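Local coordinates for protein putative phosphosugar isomerase (Clostridium difficile, PDB 3G68) that is a putative phosphosugar isomerase built from two SIS domains and probably binds and isomerises a phosphorylated sugar, at residues B[46-50]-B[65-69]; B[130-134]-B[149-153]; B[209-215]-B[236-242]; B[229-234]-B[321-326]. All coordinates share one frame; numbering follows the deposited sequence.

Contact 1 of 4, residues B[46-50]-B[65-69]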
loop_
_atom_site.group_PDB
_atom_site.type_symbol
_atom_site.label_atom_id
_atom_site.label_comp_id
_atom_site.label_asym_id
_atom_site.label_seq_id
_atom_site.Cartn_x
_atom_site.Cartn_y
_atom_site.Cartn_z
ATOM N N TYR B 46 -8.112 -11.338 -57.028
ATOM C CA TYR B 46 -7.116 -12.326 -57.455
ATOM C C TYR B 46 -5.919 -12.293 -56.527
ATOM O O TYR B 46 -5.472 -13.342 -56.068
ATOM C CB TYR B 46 -6.646 -12.132 -58.905
ATOM C CG TYR B 46 -5.619 -13.168 -59.333
ATOM C CD1 TYR B 46 -5.950 -14.509 -59.406
ATOM C CD2 TYR B 46 -4.318 -12.796 -59.660
ATOM C CE1 TYR B 46 -5.006 -15.467 -59.766
ATOM C CE2 TYR B 46 -3.382 -13.737 -60.036
ATOM C CZ TYR B 46 -3.720 -15.051 -60.083
ATOM O OH TYR B 46 -2.769 -15.952 -60.455
ATOM N N HIS B 47 -5.419 -11.097 -56.214
ATOM C CA HIS B 47 -4.222 -10.970 -55.369
ATOM C C HIS B 47 -4.414 -11.530 -53.971
ATOM O O HIS B 47 -3.468 -12.027 -53.382
ATOM C CB HIS B 47 -3.703 -9.521 -55.286
ATOM C CG HIS B 47 -3.332 -8.925 -56.624
ATOM N ND1 HIS B 47 -3.493 -7.583 -56.915
ATOM C CD2 HIS B 47 -2.889 -9.503 -57.766
ATOM C CE1 HIS B 47 -3.107 -7.355 -58.164
ATOM N NE2 HIS B 47 -2.742 -8.504 -58.707
ATOM N N SER B 48 -5.621 -11.399 -53.428
ATOM C CA SER B 48 -5.907 -11.956 -52.100
ATOM C C SER B 48 -5.683 -13.472 -52.149
ATOM O O SER B 48 -5.058 -14.024 -51.253
ATOM C CB SER B 48 -7.305 -11.569 -51.589
ATOM O OG SER B 48 -8.333 -12.252 -52.290
ATOM N N GLY B 49 -6.147 -14.122 -53.226
ATOM C CA GLY B 49 -5.908 -15.550 -53.447
ATOM C C GLY B 49 -4.436 -15.900 -53.647
ATOM O O GLY B 49 -3.919 -16.859 -53.056
ATOM N N VAL B 50 -3.736 -15.112 -54.446
ATOM C CA VAL B 50 -2.313 -15.335 -54.650
ATOM C C VAL B 50 -1.573 -15.285 -53.310
ATOM O O VAL B 50 -0.722 -16.117 -53.014
ATOM C CB VAL B 50 -1.696 -14.268 -55.592
ATOM C CG1 VAL B 50 -0.197 -14.457 -55.722
ATOM C CG2 VAL B 50 -2.350 -14.266 -56.957
ATOM N N VAL B 65 -5.782 -24.010 -54.778
ATOM C CA VAL B 65 -5.175 -23.352 -55.922
ATOM C C VAL B 65 -5.919 -22.063 -56.157
ATOM O O VAL B 65 -7.054 -21.888 -55.692
ATOM C CB VAL B 65 -5.166 -24.276 -57.155
ATOM C CG1 VAL B 65 -4.358 -25.554 -56.842
ATOM C CG2 VAL B 65 -6.564 -24.632 -57.555
ATOM N N LYS B 66 -5.240 -21.109 -56.779
ATOM C CA LYS B 66 -5.891 -19.860 -57.128
ATOM C C LYS B 66 -5.813 -19.714 -58.631
ATOM O O LYS B 66 -4.838 -20.146 -59.250
ATOM C CB LYS B 66 -5.300 -18.637 -56.388
ATOM C CG LYS B 66 -4.057 -17.997 -56.935
ATOM C CD LYS B 66 -2.813 -18.817 -56.761
ATOM C CE LYS B 66 -1.722 -18.274 -57.665
ATOM N NZ LYS B 66 -0.542 -19.165 -57.571
HETATM N N MSE B 67 -6.809 -19.057 -59.200
HETATM C CA MSE B 67 -6.883 -18.896 -60.635
HETATM C C MSE B 67 -7.595 -17.637 -61.046
HETATM O O MSE B 67 -8.578 -17.252 -60.421
HETATM C CB MSE B 67 -7.701 -20.061 -61.222
HETATM C CG MSE B 67 -7.211 -21.447 -60.889
HETATM SE SE MSE B 67 -8.460 -22.738 -61.636
HETATM C CE MSE B 67 -7.781 -24.438 -60.876
ATOM N N TYR B 68 -7.109 -16.998 -62.112
ATOM C CA TYR B 68 -7.830 -15.897 -62.728
ATOM C C TYR B 68 -9.128 -16.498 -63.309
ATOM O O TYR B 68 -9.129 -17.655 -63.740
ATOM C CB TYR B 68 -7.042 -15.268 -63.898
ATOM C CG TYR B 68 -5.948 -14.277 -63.574
ATOM C CD1 TYR B 68 -6.248 -13.029 -62.996
ATOM C CD2 TYR B 68 -4.627 -14.523 -63.951
ATOM C CE1 TYR B 68 -5.248 -12.094 -62.753
ATOM C CE2 TYR B 68 -3.622 -13.597 -63.722
ATOM C CZ TYR B 68 -3.920 -12.376 -63.118
ATOM O OH TYR B 68 -2.893 -11.445 -62.898
ATOM N N PRO B 69 -10.228 -15.734 -63.330
ATOM C CA PRO B 69 -11.468 -16.284 -63.895
ATOM C C PRO B 69 -11.326 -16.758 -65.367
ATOM O O PRO B 69 -11.891 -17.798 -65.716
ATOM C CB PRO B 69 -12.450 -15.120 -63.782
ATOM C CG PRO B 69 -11.920 -14.299 -62.656
ATOM C CD PRO B 69 -10.437 -14.379 -62.799
HETATM O O HOH W 1 0.016 -18.157 -54.681
#

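Contact 2 of 4, residues B[130-134]-B[149-153]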
loop_
_atom_site.group_PDB
_atom_site.type_symbol
_atom_site.label_atom_id
_atom_site.label_comp_id
_atom_site.label_asym_id
_atom_site.label_seq_id
_atom_site.Cartn_x
_atom_site.Cartn_y
_atom_site.Cartn_z
ATOM N N ILE B 130 -22.490 -18.060 -48.262
ATOM C CA ILE B 130 -22.284 -16.625 -48.398
ATOM C C ILE B 130 -21.356 -16.235 -47.265
ATOM O O ILE B 130 -21.804 -16.019 -46.137
ATOM C CB ILE B 130 -23.625 -15.870 -48.351
ATOM C CG1 ILE B 130 -24.497 -16.292 -49.536
ATOM C CG2 ILE B 130 -23.415 -14.362 -48.377
ATOM C CD1 ILE B 130 -25.915 -15.727 -49.490
ATOM N N LEU B 131 -20.057 -16.186 -47.574
ATOM C CA LEU B 131 -18.998 -15.910 -46.597
ATOM C C LEU B 131 -18.549 -14.451 -46.714
ATOM O O LEU B 131 -17.377 -14.155 -46.999
ATOM C CB LEU B 131 -17.835 -16.878 -46.835
ATOM C CG LEU B 131 -18.133 -18.368 -46.872
ATOM C CD1 LEU B 131 -16.860 -19.132 -47.179
ATOM C CD2 LEU B 131 -18.742 -18.836 -45.524
ATOM N N THR B 132 -19.525 -13.567 -46.520
ATOM C CA THR B 132 -19.385 -12.120 -46.627
ATOM C C THR B 132 -18.188 -11.584 -45.848
ATOM O O THR B 132 -17.969 -11.968 -44.701
ATOM C CB THR B 132 -20.658 -11.430 -46.104
ATOM O OG1 THR B 132 -21.810 -12.083 -46.685
ATOM C CG2 THR B 132 -20.650 -9.940 -46.452
ATOM N N VAL B 133 -17.397 -10.743 -46.508
ATOM C CA VAL B 133 -16.275 -10.076 -45.875
ATOM C C VAL B 133 -16.920 -8.849 -45.239
ATOM O O VAL B 133 -17.271 -7.899 -45.932
ATOM C CB VAL B 133 -15.173 -9.680 -46.887
ATOM C CG1 VAL B 133 -14.043 -8.920 -46.157
ATOM C CG2 VAL B 133 -14.641 -10.899 -47.590
ATOM N N ASN B 134 -17.075 -8.853 -43.912
ATOM C CA ASN B 134 -17.778 -7.764 -43.223
ATOM C C ASN B 134 -16.888 -6.592 -42.866
ATOM O O ASN B 134 -16.737 -6.262 -41.694
ATOM C CB ASN B 134 -18.488 -8.328 -41.976
ATOM C CG ASN B 134 -19.564 -9.316 -42.337
ATOM O OD1 ASN B 134 -19.569 -10.459 -41.857
ATOM N ND2 ASN B 134 -20.465 -8.902 -43.224
ATOM N N CYS B 149 -9.125 -7.442 -45.236
ATOM C CA CYS B 149 -10.211 -8.211 -44.660
ATOM C C CYS B 149 -10.550 -9.456 -45.498
ATOM O O CYS B 149 -11.015 -10.429 -44.929
ATOM C CB CYS B 149 -11.447 -7.338 -44.441
ATOM S SG CYS B 149 -11.263 -6.035 -43.229
ATOM N N THR B 150 -10.291 -9.448 -46.814
ATOM C CA THR B 150 -10.554 -10.621 -47.683
ATOM C C THR B 150 -9.456 -11.686 -47.440
ATOM O O THR B 150 -9.741 -12.890 -47.292
ATOM C CB THR B 150 -10.668 -10.199 -49.182
ATOM O OG1 THR B 150 -11.807 -9.317 -49.333
ATOM C CG2 THR B 150 -10.807 -11.413 -50.117
ATOM N N LYS B 151 -8.193 -11.254 -47.367
ATOM C CA LYS B 151 -7.114 -12.167 -46.999
ATOM C C LYS B 151 -7.395 -12.819 -45.626
ATOM O O LYS B 151 -7.248 -14.019 -45.474
ATOM C CB LYS B 151 -5.776 -11.461 -46.943
ATOM C CG LYS B 151 -5.263 -10.975 -48.297
ATOM C CD LYS B 151 -3.823 -10.472 -48.160
ATOM C CE LYS B 151 -3.709 -9.134 -47.375
ATOM N NZ LYS B 151 -2.333 -8.607 -47.392
ATOM N N LEU B 152 -7.805 -12.016 -44.642
ATOM C CA LEU B 152 -8.135 -12.547 -43.316
ATOM C C LEU B 152 -9.255 -13.576 -43.419
ATOM O O LEU B 152 -9.163 -14.652 -42.848
ATOM C CB LEU B 152 -8.581 -11.434 -42.366
ATOM C CG LEU B 152 -8.981 -11.812 -40.938
ATOM C CD1 LEU B 152 -7.903 -12.606 -40.196
ATOM C CD2 LEU B 152 -9.269 -10.513 -40.165
ATOM N N ASN B 153 -10.298 -13.239 -44.160
ATOM C CA ASN B 153 -11.476 -14.121 -44.339
ATOM C C ASN B 153 -11.101 -15.488 -44.920
ATOM O O ASN B 153 -11.602 -16.531 -44.474
ATOM C CB ASN B 153 -12.538 -13.435 -45.226
ATOM C CG ASN B 153 -13.931 -13.494 -44.618
ATOM O OD1 ASN B 153 -14.106 -13.205 -43.427
ATOM N ND2 ASN B 153 -14.927 -13.842 -45.423
HETATM O O HOH W 2 -16.194 -11.564 -42.735
#

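Contact 3 of 4, residues B[209-215]-B[236-242]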
loop_
_atom_site.group_PDB
_atom_site.type_symbol
_atom_site.label_atom_id
_atom_site.label_comp_id
_atom_site.label_asym_id
_atom_site.label_seq_id
_atom_site.Cartn_x
_atom_site.Cartn_y
_atom_site.Cartn_z
ATOM N N LYS B 209 8.476 8.552 -61.952
ATOM C CA LYS B 209 8.239 8.414 -63.386
ATOM C C LYS B 209 7.813 6.976 -63.732
ATOM O O LYS B 209 6.960 6.804 -64.574
ATOM C CB LYS B 209 9.500 8.759 -64.160
ATOM C CG LYS B 209 9.869 10.254 -64.090
ATOM C CD LYS B 209 11.176 10.549 -64.757
ATOM C CE LYS B 209 11.506 12.045 -64.681
ATOM N NZ LYS B 209 11.441 12.568 -63.273
ATOM N N GLU B 210 8.462 5.975 -63.130
ATOM C CA GLU B 210 8.084 4.559 -63.312
ATOM C C GLU B 210 8.643 3.783 -62.160
ATOM O O GLU B 210 9.795 4.036 -61.711
ATOM C CB GLU B 210 8.514 4.021 -64.684
ATOM C CG GLU B 210 9.980 4.074 -65.016
ATOM C CD GLU B 210 10.738 2.825 -64.637
ATOM O OE1 GLU B 210 10.142 1.960 -63.973
ATOM O OE2 GLU B 210 11.958 2.711 -65.022
ATOM N N ILE B 211 7.847 2.851 -61.670
ATOM C CA ILE B 211 8.193 2.113 -60.466
ATOM C C ILE B 211 8.182 0.605 -60.665
ATOM O O ILE B 211 7.369 0.067 -61.406
ATOM C CB ILE B 211 7.161 2.432 -59.339
ATOM C CG1 ILE B 211 7.098 3.935 -59.028
ATOM C CG2 ILE B 211 7.499 1.650 -58.044
ATOM C CD1 ILE B 211 5.903 4.366 -58.169
ATOM N N ARG B 212 9.079 -0.080 -59.970
ATOM C CA ARG B 212 9.081 -1.524 -59.898
ATOM C C ARG B 212 9.196 -1.896 -58.412
ATOM O O ARG B 212 9.857 -1.202 -57.663
ATOM C CB ARG B 212 10.221 -2.136 -60.728
ATOM C CG ARG B 212 9.976 -1.967 -62.201
ATOM C CD ARG B 212 11.006 -2.743 -62.993
ATOM N NE ARG B 212 10.795 -2.562 -64.418
ATOM C CZ ARG B 212 11.271 -1.554 -65.121
ATOM N NH1 ARG B 212 12.048 -0.618 -64.567
ATOM N NH2 ARG B 212 10.989 -1.483 -66.419
ATOM N N ILE B 213 8.470 -2.909 -57.976
ATOM C CA ILE B 213 8.531 -3.390 -56.585
ATOM C C ILE B 213 9.136 -4.791 -56.673
ATOM O O ILE B 213 8.732 -5.584 -57.531
ATOM C CB ILE B 213 7.147 -3.466 -55.907
ATOM C CG1 ILE B 213 6.444 -2.118 -55.981
ATOM C CG2 ILE B 213 7.291 -3.916 -54.430
ATOM C CD1 ILE B 213 4.990 -2.168 -55.452
ATOM N N ILE B 214 10.124 -5.075 -55.820
ATOM C CA ILE B 214 10.751 -6.397 -55.765
ATOM C C ILE B 214 10.451 -6.967 -54.379
ATOM O O ILE B 214 10.795 -6.329 -53.361
ATOM C CB ILE B 214 12.271 -6.335 -55.980
ATOM C CG1 ILE B 214 12.610 -5.562 -57.257
ATOM C CG2 ILE B 214 12.876 -7.744 -55.981
ATOM C CD1 ILE B 214 14.078 -5.416 -57.493
ATOM N N GLY B 215 9.770 -8.117 -54.342
ATOM C CA GLY B 215 9.383 -8.784 -53.088
ATOM C C GLY B 215 9.897 -10.214 -52.979
ATOM O O GLY B 215 10.388 -10.789 -53.948
ATOM N N ILE B 236 1.223 5.834 -63.688
ATOM C CA ILE B 236 2.481 5.672 -64.392
ATOM C C ILE B 236 2.720 4.174 -64.463
ATOM O O ILE B 236 2.009 3.402 -63.799
ATOM C CB ILE B 236 3.666 6.369 -63.629
ATOM C CG1 ILE B 236 3.821 5.797 -62.216
ATOM C CG2 ILE B 236 3.489 7.901 -63.639
ATOM C CD1 ILE B 236 4.965 6.420 -61.410
ATOM N N PRO B 237 3.726 3.751 -65.230
ATOM C CA PRO B 237 4.012 2.322 -65.223
ATOM C C PRO B 237 4.476 1.801 -63.882
ATOM O O PRO B 237 5.412 2.369 -63.270
ATOM C CB PRO B 237 5.117 2.172 -66.272
ATOM C CG PRO B 237 4.895 3.324 -67.183
ATOM C CD PRO B 237 4.564 4.439 -66.229
ATOM N N VAL B 238 3.810 0.746 -63.419
ATOM C CA VAL B 238 4.198 0.069 -62.161
ATOM C C VAL B 238 4.036 -1.434 -62.285
ATOM O O VAL B 238 2.997 -1.914 -62.681
ATOM C CB VAL B 238 3.435 0.526 -60.899
ATOM C CG1 VAL B 238 4.170 -0.015 -59.640
ATOM C CG2 VAL B 238 3.336 2.044 -60.832
ATOM N N THR B 239 5.088 -2.168 -61.977
ATOM C CA THR B 239 5.038 -3.621 -62.025
ATOM C C THR B 239 5.719 -4.201 -60.795
ATOM O O THR B 239 6.715 -3.665 -60.319
ATOM C CB THR B 239 5.696 -4.128 -63.305
ATOM O OG1 THR B 239 5.054 -3.492 -64.420
ATOM C CG2 THR B 239 5.523 -5.640 -63.432
ATOM N N GLY B 240 5.170 -5.304 -60.277
ATOM C CA GLY B 240 5.728 -6.012 -59.106
ATOM C C GLY B 240 6.364 -7.308 -59.547
ATOM O O GLY B 240 5.873 -7.951 -60.488
ATOM N N TYR B 241 7.455 -7.697 -58.885
ATOM C CA TYR B 241 8.208 -8.910 -59.234
ATOM C C TYR B 241 8.690 -9.641 -58.000
ATOM O O TYR B 241 9.061 -9.007 -57.003
ATOM C CB TYR B 241 9.505 -8.528 -59.973
ATOM C CG TYR B 241 9.290 -7.722 -61.230
ATOM C CD1 TYR B 241 9.190 -6.331 -61.167
ATOM C CD2 TYR B 241 9.162 -8.326 -62.455
ATOM C CE1 TYR B 241 8.992 -5.568 -62.300
ATOM C CE2 TYR B 241 8.947 -7.558 -63.623
ATOM C CZ TYR B 241 8.856 -6.172 -63.518
ATOM O OH TYR B 241 8.650 -5.409 -64.622
ATOM N N GLU B 242 8.707 -10.975 -58.064
ATOM C CA GLU B 242 9.402 -11.759 -57.024
ATOM C C GLU B 242 10.925 -11.574 -57.305
ATOM O O GLU B 242 11.336 -11.317 -58.446
ATOM C CB GLU B 242 8.904 -13.219 -57.015
ATOM C CG GLU B 242 9.608 -14.199 -56.026
ATOM C CD GLU B 242 10.922 -14.742 -56.551
ATOM O OE1 GLU B 242 11.062 -14.851 -57.780
ATOM O OE2 GLU B 242 11.833 -15.037 -55.752
HETATM O O HOH W 3 8.426 -3.097 -66.749
#

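Contact 4 of 4, residues B[229-234]-B[321-326]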
loop_
_atom_site.group_PDB
_atom_site.type_symbol
_atom_site.label_atom_id
_atom_site.label_comp_id
_atom_site.label_asym_id
_atom_site.label_seq_id
_atom_site.Cartn_x
_atom_site.Cartn_y
_atom_site.Cartn_z
ATOM N N LYS B 229 -2.054 -0.998 -57.082
ATOM C CA LYS B 229 -2.618 0.206 -56.423
ATOM C C LYS B 229 -1.800 1.459 -56.735
ATOM O O LYS B 229 -2.372 2.526 -56.957
ATOM C CB LYS B 229 -2.815 0.002 -54.918
ATOM C CG LYS B 229 -3.961 -0.982 -54.600
ATOM C CD LYS B 229 -5.330 -0.387 -54.934
ATOM C CE LYS B 229 -6.352 -1.416 -55.398
ATOM N NZ LYS B 229 -6.799 -2.304 -54.348
ATOM N N LEU B 230 -0.484 1.317 -56.808
ATOM C CA LEU B 230 0.368 2.451 -57.236
ATOM C C LEU B 230 0.023 2.818 -58.693
ATOM O O LEU B 230 -0.063 3.996 -59.037
ATOM C CB LEU B 230 1.856 2.112 -57.136
ATOM C CG LEU B 230 2.556 2.160 -55.762
ATOM C CD1 LEU B 230 3.967 1.557 -55.841
ATOM C CD2 LEU B 230 2.605 3.589 -55.244
ATOM N N LEU B 231 -0.111 1.821 -59.558
ATOM C CA LEU B 231 -0.461 2.080 -60.958
ATOM C C LEU B 231 -1.754 2.869 -61.059
ATOM O O LEU B 231 -1.837 3.857 -61.794
ATOM C CB LEU B 231 -0.635 0.778 -61.753
ATOM C CG LEU B 231 -0.962 0.878 -63.259
ATOM C CD1 LEU B 231 -0.485 -0.411 -63.972
ATOM C CD2 LEU B 231 -2.463 1.157 -63.554
ATOM N N GLU B 232 -2.759 2.425 -60.327
ATOM C CA GLU B 232 -4.092 3.063 -60.382
ATOM C C GLU B 232 -4.112 4.489 -59.848
ATOM O O GLU B 232 -4.915 5.296 -60.294
ATOM C CB GLU B 232 -5.088 2.219 -59.597
ATOM C CG GLU B 232 -5.387 0.860 -60.232
ATOM C CD GLU B 232 -6.270 -0.058 -59.357
ATOM O OE1 GLU B 232 -6.385 0.147 -58.127
ATOM O OE2 GLU B 232 -6.830 -1.015 -59.926
ATOM N N THR B 233 -3.209 4.813 -58.927
ATOM C CA THR B 233 -3.225 6.122 -58.253
ATOM C C THR B 233 -2.133 7.080 -58.724
ATOM O O THR B 233 -2.366 8.287 -58.860
ATOM C CB THR B 233 -3.155 5.920 -56.724
ATOM O OG1 THR B 233 -1.962 5.196 -56.354
ATOM C CG2 THR B 233 -4.387 5.152 -56.242
HETATM N N MSE B 234 -0.941 6.551 -58.954
HETATM C CA MSE B 234 0.178 7.360 -59.466
HETATM C C MSE B 234 0.081 7.520 -60.980
HETATM O O MSE B 234 0.695 8.430 -61.567
HETATM C CB MSE B 234 1.515 6.717 -59.105
HETATM C CG MSE B 234 1.737 6.513 -57.622
HETATM SE SE MSE B 234 2.132 8.181 -56.712
HETATM C CE MSE B 234 3.932 8.441 -57.427
ATOM N N ILE B 321 1.407 5.609 -49.595
ATOM C CA ILE B 321 1.897 6.394 -50.719
ATOM C C ILE B 321 0.749 6.648 -51.688
ATOM O O ILE B 321 0.603 7.766 -52.153
ATOM C CB ILE B 321 3.073 5.739 -51.467
ATOM C CG1 ILE B 321 4.355 5.860 -50.654
ATOM C CG2 ILE B 321 3.294 6.431 -52.841
ATOM C CD1 ILE B 321 5.555 5.019 -51.198
ATOM N N CYS B 322 -0.073 5.621 -51.937
ATOM C CA CYS B 322 -1.229 5.755 -52.836
ATOM C C CYS B 322 -2.231 6.794 -52.363
ATOM O O CYS B 322 -2.862 7.466 -53.177
ATOM C CB CYS B 322 -1.923 4.412 -53.076
ATOM S SG CYS B 322 -0.879 3.153 -53.864
ATOM N N GLY B 323 -2.411 6.910 -51.049
ATOM C CA GLY B 323 -3.321 7.888 -50.498
ATOM C C GLY B 323 -2.748 9.295 -50.500
ATOM O O GLY B 323 -3.482 10.259 -50.783
ATOM N N GLU B 324 -1.451 9.430 -50.225
ATOM C CA GLU B 324 -0.842 10.757 -50.034
ATOM C C GLU B 324 -0.144 11.472 -51.200
ATOM O O GLU B 324 -0.255 12.696 -51.364
ATOM C CB GLU B 324 0.187 10.691 -48.923
ATOM C CG GLU B 324 -0.401 10.371 -47.561
ATOM C CD GLU B 324 0.635 10.578 -46.424
ATOM O OE1 GLU B 324 1.836 10.714 -46.731
ATOM O OE2 GLU B 324 0.249 10.599 -45.226
ATOM N N ILE B 325 0.627 10.717 -51.961
ATOM C CA ILE B 325 1.449 11.315 -53.031
ATOM C C ILE B 325 0.623 11.735 -54.246
ATOM O O ILE B 325 0.905 12.789 -54.798
ATOM C CB ILE B 325 2.679 10.426 -53.356
ATOM C CG1 ILE B 325 3.531 10.253 -52.077
ATOM C CG2 ILE B 325 3.515 11.003 -54.509
ATOM C CD1 ILE B 325 4.251 11.556 -51.531
ATOM N N PRO B 326 -0.362 10.922 -54.701
ATOM C CA PRO B 326 -1.164 11.387 -55.825
ATOM C C PRO B 326 -1.831 12.754 -55.615
ATOM O O PRO B 326 -1.975 13.492 -56.584
ATOM C CB PRO B 326 -2.226 10.306 -55.994
ATOM C CG PRO B 326 -1.557 9.091 -55.565
ATOM C CD PRO B 326 -0.709 9.547 -54.361
#

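Contact 1 of 4, residues B[46-50]-B[65-69]
Val50 O takes a 2.7 Å hydrogen bond from water 1, and the same water accepts one from Lys66 NZ, bridging a helix carbonyl to the ammonium end of a strand lysine. To get there the Lys66 chain turns about its CB-CG bond (chi2 -71°) and runs over the helix: CG lies 3.8 Å from Val50 N, CE is beside Val50 CG2, and CB rests against the backbone of Gly49, where the absence of a side chain lets Gly49 CA and Lys66 CA come to 5.7 Å. Further along, the rings of Tyr46 and Tyr68 form a face-to-face stack, centroids 3.7 Å apart and planes at 18°. Tyr68 CE1 sits over the rim of the Tyr46 ring, 3.3 Å from Tyr46 CD2, while Val50 CG2 lies over the rim of the opposite face. Tyr46 is swung out toward the strand by its CG lying anti to the backbone N (chi1 -180°). Phe70 meets the Tyr68 ring too. Segments 46-50 and 65-67 run nearly antiparallel, within the beta-alpha-beta unit of strand 36-40, helix 43-59 and strand 63-67. The chemistry is aromatic stacking and lysine methylenes, with a single water carrying the polar link, so shape and dispersion probably do most of the holding.

Contact 2 of 4, residues B[130-134]-B[149-153]
Val133 carries the apolar part of this contact, its two methyls divided between three residues of helix 145-165. With CG1 anti to the backbone N (chi1 177°), that methyl presses on Cys149 CB at 3.5 Å, closer than usual for two carbons. The other methyl, CG2, lies 3.7 Å from Thr150 OG1 and equally near Asn153 ND2, so it is set between two polar groups. Thr150 OG1 is hydrogen-bonded to Gly146 O one turn back in its own helix, which leaves mainly van der Waals contact with the valine.

The polar part centres on the Asn153 amide and water 2. The water donates one hydrogen to Asn153 OD1 and the other to Thr132 O, and accepts from Asn134 N at 3.1 Å; three bonds tie it to both segments and hold the amide oxygen toward the loop. On the other branch of the same amide, ND2 is 2.9 Å from Leu131 O. The Val133 and Asn153 side chains pass alongside one another, running opposite ways, which lets the amide reach the loop backbone while its stem stays against the valine.

Ile18 of helix 4-20 touches both Cys149 and Asn153. Backbone bonds between Leu131 and Ser114 and between Val133 and Ala116 keep the chain after strand 129-130 aligned with strand 111-116. The helix packs on the chain just past the short edge strand 129-130 and, through Asn153 on Met115, on strand 111-116, as in the alpha/beta/alpha layers of an SIS domain.

Contact 3 of 4, residues B[209-215]-B[236-242]
Strands 210-215 and 238-242 run parallel, 4.7 Å apart with a 19° angle between them, and Ile211, Ile213 and Gly215 exchange five backbone hydrogen bonds with Pro237, Thr239 and Tyr241. Ile213 gives its N-H to Thr239 O and receives that of Tyr241 (Tyr241 N to Ile213 O, 2.8 Å); the longest of the set joins Thr239 N to Ile211 O at 3.2 Å. On the face of Ile211 and Ile213, Ile211 and Val238 stand as neighbours on the sheet surface, Ile211 CB to Val238 CG1 3.9 Å, and Ile236 CD1 adds to the cluster against Ile211 CD1. Ile213 is paired with Gly240 and packs on helix 220-234. That helix connects the two strands, making a beta-alpha-beta unit at the edge of the second five-stranded parallel sheet of this double-SIS chain. On the other face, Arg212 stretches out from CG to NE and passes obliquely by Tyr241, its CD 3.5 Å from Tyr241 CE1. The guanidinium and ring planes stand 37° apart, with the phenol oxygen at the guanidinium edge; water 3 accepts from Arg212 NH2 and is also bonded to Tyr241 OH. Arg212 NH1 forms a salt bridge with Glu210 OE1 at 3.3 Å, while Glu210 OE2 bonds Ser258. At the strand end Glu242 is the N-cap of helix 243-250, its OE2 accepting from Glu244 N.

Contact 4 of 4, residues B[229-234]-B[321-326]
Cys322 packs tightly against one turn of helix 220-234. Its SG lies 3.4 Å from Thr233 OG1 and 3.5 Å from Leu230 N, with Lys229 CB and Leu230 CD2 also around it, so the sulfur is pressed into the helix surface between three residues. Thr233 OG1 points back along its own helix (chi1 59°) and donates to Lys229 O at 2.8 Å; the hydroxyl is thereby satisfied and can face Cys322 CB as packing. Beside it, the ring of Pro326 comes down on Thr233, CG 3.7 Å from Thr233 CB. Helix 220-234 is the crossover of the beta-alpha-beta unit between strands 210-215 and 238-242: Leu230 lies between Ile211 and Ile213 of the sheet and Ile321 CG2 of helix 316-324, which its CD2 touches; helix 187-200 lies beyond Ile321. Met234, also buried, keeps ordinary van der Waals spacing. This selenomethionine folds at chi2 and chi3 so that SE meets Ile325 CG2 at 3.8 Å and Pro326 CD at 3.9 Å, with Ile321 CG2 farther, at 4.4 Å. The solvent side is at Leu231, directed away from 321-326 and exposed, and at Glu232, partly so. Lys229 is instead a buried lysine, its ammonium held by a salt bridge with Glu225 and hydrogen bonds with Lys143 O and Thr44 OG1; the side chain lies about 6 Å from a bound citrate.

How the contacts relate
Contacts 1 and 2 lie in the SIS domain of the first sheet, their centres 15 Å apart, and touch where Ser48 OG meets Thr150 CG2 at 3.4 Å. Contacts 3 and 4 share the unit of the second sheet, centres 13 Å apart, with Val238 CG2 reaching Leu231 N at 3.7 Å. Helix 220-234 is common to this pair, meeting the strands of contact 3 and, in contact 4, helix 316-324. Between the halves, contacts 1 and 4 come to about 7 Å at their nearest atoms. Glu225 also bonds His47 and so links these two contacts. The citrate, probably from the crystallisation liquor, may mark a pocket here.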